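Local coordinates for ferric iron-binding periplasmic protein (Pseudomonas aeruginosa PAO1, PDB 6IVY) that binds ferric iron in the periplasm, probably delivering it to an ABC transporter for uptake, at residues N8-A13 against V55-E60; R101-A106 against L191-Y196. All coordinates share one frame; numbering follows the deposited sequence.

Both segments of contact 1 precede those of contact 2 in the chain, and the centres of the two contacts lie about 17 Å apart. Both reach the same mixed sheet. Contact 1 joins the turn after strand 3-8 to strand 55-57 and the residues that follow it. Contact 2 pairs strand 96-107 with strand 189-193. Strand 223-230 pairs with both 55-57 and 96-107 and so connects them. The two contacts meet at one iron ion, to which contact 1 gives H11 and E59 and contact 2 gives Y195 and Y196. A salt bridge from E60 OE1 to R101 NH1 (2.7 Å) also joins them. This is consistent with iron held in the cleft between the two lobes, as in other proteins of this family.

Contact 1. Residues N8-A13 against V55-E60; sequences NGQHAA and VLYTEE. With FE (Fe (III) ion), chain D.
CG of both H11 (chi1 -71°) and E59 (chi1 -67°) lies anti to its carbonyl carbon. With the E59 chain extended beyond CG (chi2 -167°), imidazole and carboxylate meet at one iron ion, the two side chains crossing at about a right angle. H11 NE2 binds the iron at 2.2 Å. E59 OE1 binds it at 2.1 Å. The two ligand atoms, H11 NE2 and E59 OE1, are 2.9 Å apart because both bind the metal; they are not hydrogen-bonded. E59 OE1 also accepts a bond from R101 NH2. The other carboxylate oxygen, OE2, lies over one face of the imidazole. The iron-bound water donates to this E59 OE2 at 2.6 Å, so one carboxylate serves metal and water together.

Further from the metal, E59 CG packs 3.3 Å from G9 O and also against Q10 CA. The Q10 amide plane is nearly parallel to the E59 carboxylate. Q10 OE1 accepts a hydrogen bond from H11 N at 3.0 Å; H11 is the N-cap residue of helix 12-26. Q10 CG sits over the Y57 ring, 3.8 Å from its centroid, in a CH-pi contact. A water joins Q10 NE2 to Y57 OH, and E262 takes a second bond from NE2. The backbones pair in parallel at N8 and Y57, and G9 N donates to Y57 O. Y195, Y196, the water and a phosphate, probably from the crystallisation liquor, complete the six-ligand shell. This is the ferric site of the periplasmic binding protein fold, with H11 and E59 supplied by the turns that follow two parallel strands, 3-8 and 55-57.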
loop_
_atom_site.group_PDB
_atom_site.type_symbol
_atom_site.label_atom_id
_atom_site.label_comp_id
_atom_site.label_asym_id
_atom_site.label_seq_id
_atom_site.Cartn_x
_atom_site.Cartn_y
_atom_site.Cartn_z
ATOM N N ASN A 8 7.993 -9.048 6.628
ATOM C CA ASN A 8 7.809 -8.363 5.355
ATOM C C ASN A 8 6.354 -8.479 4.917
ATOM O O ASN A 8 5.928 -9.525 4.411
ATOM C CB ASN A 8 8.729 -8.942 4.290
ATOM C CG ASN A 8 8.508 -8.297 2.936
ATOM O OD1 ASN A 8 8.230 -7.100 2.858
ATOM N ND2 ASN A 8 8.623 -9.089 1.859
ATOM N N GLY A 9 5.594 -7.397 5.120
ATOM C CA GLY A 9 4.271 -7.322 4.531
ATOM C C GLY A 9 4.266 -6.869 3.090
ATOM O O GLY A 9 3.245 -7.006 2.415
ATOM N N GLN A 10 5.360 -6.275 2.617
ATOM C CA GLN A 10 5.396 -5.908 1.218
ATOM C C GLN A 10 5.450 -7.167 0.365
ATOM O O GLN A 10 5.658 -8.284 0.854
ATOM C CB GLN A 10 6.585 -5.008 0.910
ATOM C CG GLN A 10 6.212 -3.540 0.727
ATOM C CD GLN A 10 5.784 -3.198 -0.697
ATOM O OE1 GLN A 10 5.156 -4.009 -1.389
ATOM N NE2 GLN A 10 6.129 -1.998 -1.142
ATOM N N HIS A 11 5.260 -6.971 -0.927
ATOM C CA HIS A 11 5.294 -8.093 -1.857
ATOM C C HIS A 11 6.637 -8.805 -1.780
ATOM O O HIS A 11 7.678 -8.174 -1.575
ATOM C CB HIS A 11 4.993 -7.591 -3.264
ATOM C CG HIS A 11 3.565 -7.183 -3.432
ATOM N ND1 HIS A 11 2.565 -8.087 -3.722
ATOM C CD2 HIS A 11 2.957 -5.986 -3.272
ATOM C CE1 HIS A 11 1.405 -7.456 -3.773
ATOM N NE2 HIS A 11 1.615 -6.182 -3.500
ATOM N N ALA A 12 6.601 -10.136 -1.922
ATOM C CA ALA A 12 7.758 -10.965 -1.578
ATOM C C ALA A 12 9.017 -10.524 -2.320
ATOM O O ALA A 12 10.088 -10.376 -1.716
ATOM C CB ALA A 12 7.447 -12.443 -1.850
ATOM N N ALA A 13 8.914 -10.309 -3.633
ATOM C CA ALA A 13 10.096 -9.941 -4.414
ATOM C C ALA A 13 10.680 -8.613 -3.960
ATOM O O ALA A 13 11.901 -8.410 -4.017
ATOM C CB ALA A 13 9.744 -9.871 -5.903
ATOM N N VAL A 55 12.760 -5.669 12.207
ATOM C CA VAL A 55 12.200 -4.601 11.383
ATOM C C VAL A 55 10.882 -5.109 10.828
ATOM O O VAL A 55 10.742 -6.297 10.525
ATOM C CB VAL A 55 13.159 -4.176 10.241
ATOM C CG1 VAL A 55 12.436 -3.355 9.175
ATOM C CG2 VAL A 55 14.363 -3.392 10.776
ATOM N N LEU A 56 9.906 -4.219 10.711
ATOM C CA LEU A 56 8.657 -4.543 10.047
ATOM C C LEU A 56 8.492 -3.606 8.864
ATOM O O LEU A 56 8.770 -2.404 8.974
ATOM C CB LEU A 56 7.488 -4.423 11.011
ATOM C CG LEU A 56 6.090 -4.387 10.398
ATOM C CD1 LEU A 56 5.687 -5.727 9.766
ATOM C CD2 LEU A 56 5.133 -3.967 11.514
ATOM N N TYR A 57 8.066 -4.184 7.731
ATOM C CA TYR A 57 7.926 -3.515 6.439
ATOM C C TYR A 57 6.545 -3.863 5.910
ATOM O O TYR A 57 6.231 -5.048 5.745
ATOM C CB TYR A 57 9.007 -4.015 5.475
ATOM C CG TYR A 57 9.145 -3.356 4.105
ATOM C CD1 TYR A 57 8.731 -2.046 3.865
ATOM C CD2 TYR A 57 9.746 -4.068 3.049
ATOM C CE1 TYR A 57 8.900 -1.453 2.603
ATOM C CE2 TYR A 57 9.926 -3.493 1.805
ATOM C CZ TYR A 57 9.508 -2.190 1.578
ATOM O OH TYR A 57 9.692 -1.665 0.316
ATOM N N THR A 58 5.720 -2.848 5.648
ATOM C CA THR A 58 4.328 -3.065 5.278
ATOM C C THR A 58 4.004 -2.377 3.961
ATOM O O THR A 58 4.673 -1.434 3.545
ATOM C CB THR A 58 3.357 -2.555 6.355
ATOM O OG1 THR A 58 3.518 -1.143 6.534
ATOM C CG2 THR A 58 3.594 -3.274 7.694
ATOM N N GLU A 59 2.953 -2.867 3.308
ATOM C CA GLU A 59 2.438 -2.203 2.116
ATOM C C GLU A 59 1.660 -0.936 2.448
ATOM O O GLU A 59 1.584 -0.024 1.618
ATOM C CB GLU A 59 1.531 -3.156 1.339
ATOM C CG GLU A 59 2.250 -4.345 0.729
ATOM C CD GLU A 59 1.396 -5.069 -0.274
ATOM O OE1 GLU A 59 1.058 -4.452 -1.298
ATOM O OE2 GLU A 59 1.053 -6.249 -0.028
ATOM N N GLU A 60 1.074 -0.858 3.641
ATOM C CA GLU A 60 0.143 0.216 3.981
ATOM C C GLU A 60 0.400 0.661 5.414
ATOM O O GLU A 60 0.989 -0.077 6.209
ATOM C CB GLU A 60 -1.317 -0.245 3.840
ATOM C CG GLU A 60 -1.557 -1.194 2.684
ATOM C CD GLU A 60 -1.530 -0.468 1.338
ATOM O OE1 GLU A 60 -1.376 -1.124 0.288
ATOM O OE2 GLU A 60 -1.666 0.772 1.330
HETATM FE FE FE D . -0.141 -4.922 -2.991
HETATM O O HOH W 1 7.876 0.145 0.082
HETATM O O HOH W 2 -0.817 -6.670 -1.811
#

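Contact 2. Residues R101-A106 against L191-Y196; sequences RTRVLA and LINNYY. With FE (Fe (III) ion), chain D; PO4 (phosphate ion), chain C.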
loop_
_atom_site.group_PDB
_atom_site.type_symbol
_atom_site.label_atom_id
_atom_site.label_comp_id
_atom_site.label_asym_id
_atom_site.label_seq_id
_atom_site.Cartn_x
_atom_site.Cartn_y
_atom_site.Cartn_z
ATOM N N ARG A 101 2.054 4.214 -2.978
ATOM C CA ARG A 101 1.292 3.638 -4.082
ATOM C C ARG A 101 -0.008 4.425 -4.215
ATOM O O ARG A 101 -0.367 5.213 -3.341
ATOM C CB ARG A 101 1.014 2.137 -3.855
ATOM C CG ARG A 101 0.380 1.814 -2.494
ATOM C CD ARG A 101 1.427 1.457 -1.415
ATOM N NE ARG A 101 2.259 0.309 -1.786
ATOM C CZ ARG A 101 1.827 -0.951 -1.830
ATOM N NH1 ARG A 101 0.570 -1.240 -1.518
ATOM N NH2 ARG A 101 2.652 -1.928 -2.197
ATOM N N THR A 102 -0.728 4.241 -5.313
ATOM C CA THR A 102 -1.949 5.024 -5.477
ATOM C C THR A 102 -3.053 4.179 -6.109
ATOM O O THR A 102 -2.800 3.205 -6.828
ATOM C CB THR A 102 -1.699 6.294 -6.307
ATOM O OG1 THR A 102 -2.848 7.137 -6.228
ATOM C CG2 THR A 102 -1.420 5.935 -7.796
ATOM N N ARG A 103 -4.291 4.581 -5.838
ATOM C CA ARG A 103 -5.448 3.836 -6.301
ATOM C C ARG A 103 -5.719 4.125 -7.776
ATOM O O ARG A 103 -5.582 5.261 -8.240
ATOM C CB ARG A 103 -6.659 4.201 -5.446
ATOM C CG ARG A 103 -6.454 3.839 -3.986
ATOM C CD ARG A 103 -6.292 2.340 -3.858
ATOM N NE ARG A 103 -7.539 1.623 -4.142
ATOM C CZ ARG A 103 -7.644 0.295 -4.221
ATOM N NH1 ARG A 103 -6.579 -0.488 -4.052
ATOM N NH2 ARG A 103 -8.818 -0.257 -4.461
ATOM N N VAL A 104 -6.080 3.085 -8.519
ATOM C CA VAL A 104 -6.362 3.222 -9.942
ATOM C C VAL A 104 -7.619 2.444 -10.297
ATOM O O VAL A 104 -8.043 1.535 -9.580
ATOM C CB VAL A 104 -5.193 2.732 -10.825
ATOM C CG1 VAL A 104 -3.979 3.631 -10.661
ATOM C CG2 VAL A 104 -4.857 1.288 -10.506
ATOM N N LEU A 105 -8.189 2.787 -11.449
ATOM C CA LEU A 105 -9.219 1.970 -12.089
ATOM C C LEU A 105 -8.597 1.379 -13.350
ATOM O O LEU A 105 -8.498 2.059 -14.376
ATOM C CB LEU A 105 -10.469 2.791 -12.402
ATOM C CG LEU A 105 -11.646 2.045 -13.053
ATOM C CD1 LEU A 105 -12.302 1.026 -12.102
ATOM C CD2 LEU A 105 -12.677 3.047 -13.566
ATOM N N ALA A 106 -8.143 0.126 -13.265
ATOM C CA ALA A 106 -7.673 -0.576 -14.457
ATOM C C ALA A 106 -8.867 -0.939 -15.322
ATOM O O ALA A 106 -9.922 -1.304 -14.803
ATOM C CB ALA A 106 -6.913 -1.856 -14.087
ATOM N N LEU A 191 -10.735 -2.044 -9.449
ATOM C CA LEU A 191 -10.054 -1.129 -8.554
ATOM C C LEU A 191 -8.853 -1.840 -7.946
ATOM O O LEU A 191 -9.027 -2.794 -7.187
ATOM C CB LEU A 191 -11.004 -0.660 -7.454
ATOM C CG LEU A 191 -12.215 0.157 -7.900
ATOM C CD1 LEU A 191 -13.235 0.243 -6.774
ATOM C CD2 LEU A 191 -11.794 1.539 -8.383
ATOM N N ILE A 192 -7.641 -1.370 -8.254
ATOM C CA ILE A 192 -6.421 -1.977 -7.714
ATOM C C ILE A 192 -5.429 -0.865 -7.378
ATOM O O ILE A 192 -5.785 0.314 -7.408
ATOM C CB ILE A 192 -5.812 -2.994 -8.704
ATOM C CG1 ILE A 192 -5.473 -2.314 -10.030
ATOM C CG2 ILE A 192 -6.765 -4.181 -8.949
ATOM C CD1 ILE A 192 -4.691 -3.218 -11.024
ATOM N N ASN A 193 -4.185 -1.220 -7.046
ATOM C CA ASN A 193 -3.126 -0.225 -6.928
ATOM C C ASN A 193 -2.371 -0.108 -8.247
ATOM O O ASN A 193 -2.411 -1.007 -9.091
ATOM C CB ASN A 193 -2.153 -0.567 -5.788
ATOM C CG ASN A 193 -2.847 -0.661 -4.451
ATOM O OD1 ASN A 193 -3.826 0.062 -4.192
ATOM N ND2 ASN A 193 -2.374 -1.576 -3.600
ATOM N N ASN A 194 -1.661 1.013 -8.407
ATOM C CA ASN A 194 -1.087 1.343 -9.713
ATOM C C ASN A 194 -0.009 0.348 -10.145
ATOM O O ASN A 194 0.128 0.046 -11.342
ATOM C CB ASN A 194 -0.496 2.744 -9.666
ATOM C CG ASN A 194 0.700 2.819 -8.752
ATOM O OD1 ASN A 194 0.576 2.575 -7.556
ATOM N ND2 ASN A 194 1.874 3.128 -9.311
ATOM N N TYR A 195 0.776 -0.166 -9.193
ATOM C CA TYR A 195 1.996 -0.872 -9.556
ATOM C C TYR A 195 1.721 -2.233 -10.184
ATOM O O TYR A 195 2.587 -2.769 -10.879
ATOM C CB TYR A 195 2.908 -1.017 -8.330
ATOM C CG TYR A 195 2.251 -1.650 -7.112
ATOM C CD1 TYR A 195 2.256 -3.038 -6.937
ATOM C CD2 TYR A 195 1.630 -0.863 -6.130
ATOM C CE1 TYR A 195 1.658 -3.629 -5.830
ATOM C CE2 TYR A 195 1.037 -1.446 -5.014
ATOM C CZ TYR A 195 1.042 -2.830 -4.888
ATOM O OH TYR A 195 0.449 -3.411 -3.814
ATOM N N TYR A 196 0.533 -2.790 -9.979
ATOM C CA TYR A 196 0.258 -4.139 -10.455
ATOM C C TYR A 196 0.273 -4.215 -11.976
ATOM O O TYR A 196 0.686 -5.227 -12.550
ATOM C CB TYR A 196 -1.086 -4.607 -9.916
ATOM C CG TYR A 196 -1.078 -4.941 -8.439
ATOM C CD1 TYR A 196 -0.539 -6.150 -7.979
ATOM C CD2 TYR A 196 -1.614 -4.057 -7.507
ATOM C CE1 TYR A 196 -0.542 -6.464 -6.621
ATOM C CE2 TYR A 196 -1.611 -4.347 -6.159
ATOM C CZ TYR A 196 -1.084 -5.552 -5.723
ATOM O OH TYR A 196 -1.114 -5.844 -4.390
HETATM FE FE FE D . -0.141 -4.922 -2.991
HETATM P P PO4 C . -2.688 -4.215 -0.977
HETATM O O1 PO4 C . -2.109 -3.668 0.334
HETATM O O2 PO4 C . -1.660 -4.162 -2.067
HETATM O O3 PO4 C . -3.072 -5.658 -0.765
HETATM O O4 PO4 C . -3.891 -3.387 -1.401
HETATM O O HOH W 3 -9.910 -3.091 -4.713
HETATM O O HOH W 2 -0.817 -6.670 -1.811
#
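V104 and I192 lie in the tightly packed part of this contact. They are an antiparallel hydrogen-bonded pair, with V104 N to I192 O at 3.0 Å and a return bond from I192 N to V104 O. On the face they share, V104 CG2 meets I192 CG1 at 3.7 Å, and A106 CB touches the tip of I192. L105 and L191 pack through their methyls on the other face. V104 CG1 also lies against N194 CB. Beyond the V104-I192 pair, N194 bonds to T102 twice: its N donates to T102 O, and its OD1 accepts a bond from T102 N at 3.1 Å, the donor standing above the carbonyl plane. R101 is close-packed too. It places CG between the backbone N and the carbonyl carbon (chi1 52°) and bends again at chi2 and chi3, which lays its guanidinium over Y195 CE2, 3.3 Å from R101 CZ, with the planes 45° apart. R101 NE forms a salt bridge with E262.

Strand 96-107 also pairs with strand 223-230. This is consistent with the strands that cross between the two lobes in binding proteins of this family.

The looser side is polar and holds water and ions. R103 NH2 and L191 O are bridged by a water. R103 NH1 donates to N193 OD1 at 2.8 Å; the oxygen lies near the guanidinium plane, but the donor stands 46° out of the amide plane. With OD1 held by R103, N193 ND2 faces the phosphate and donates to its O4 at 3.2 Å. S139 and A141 hold the phosphate too. Y195 OH binds the iron at 1.8 Å. Y196 OH binds it at 1.9 Å, and phosphate O2 is a further ligand.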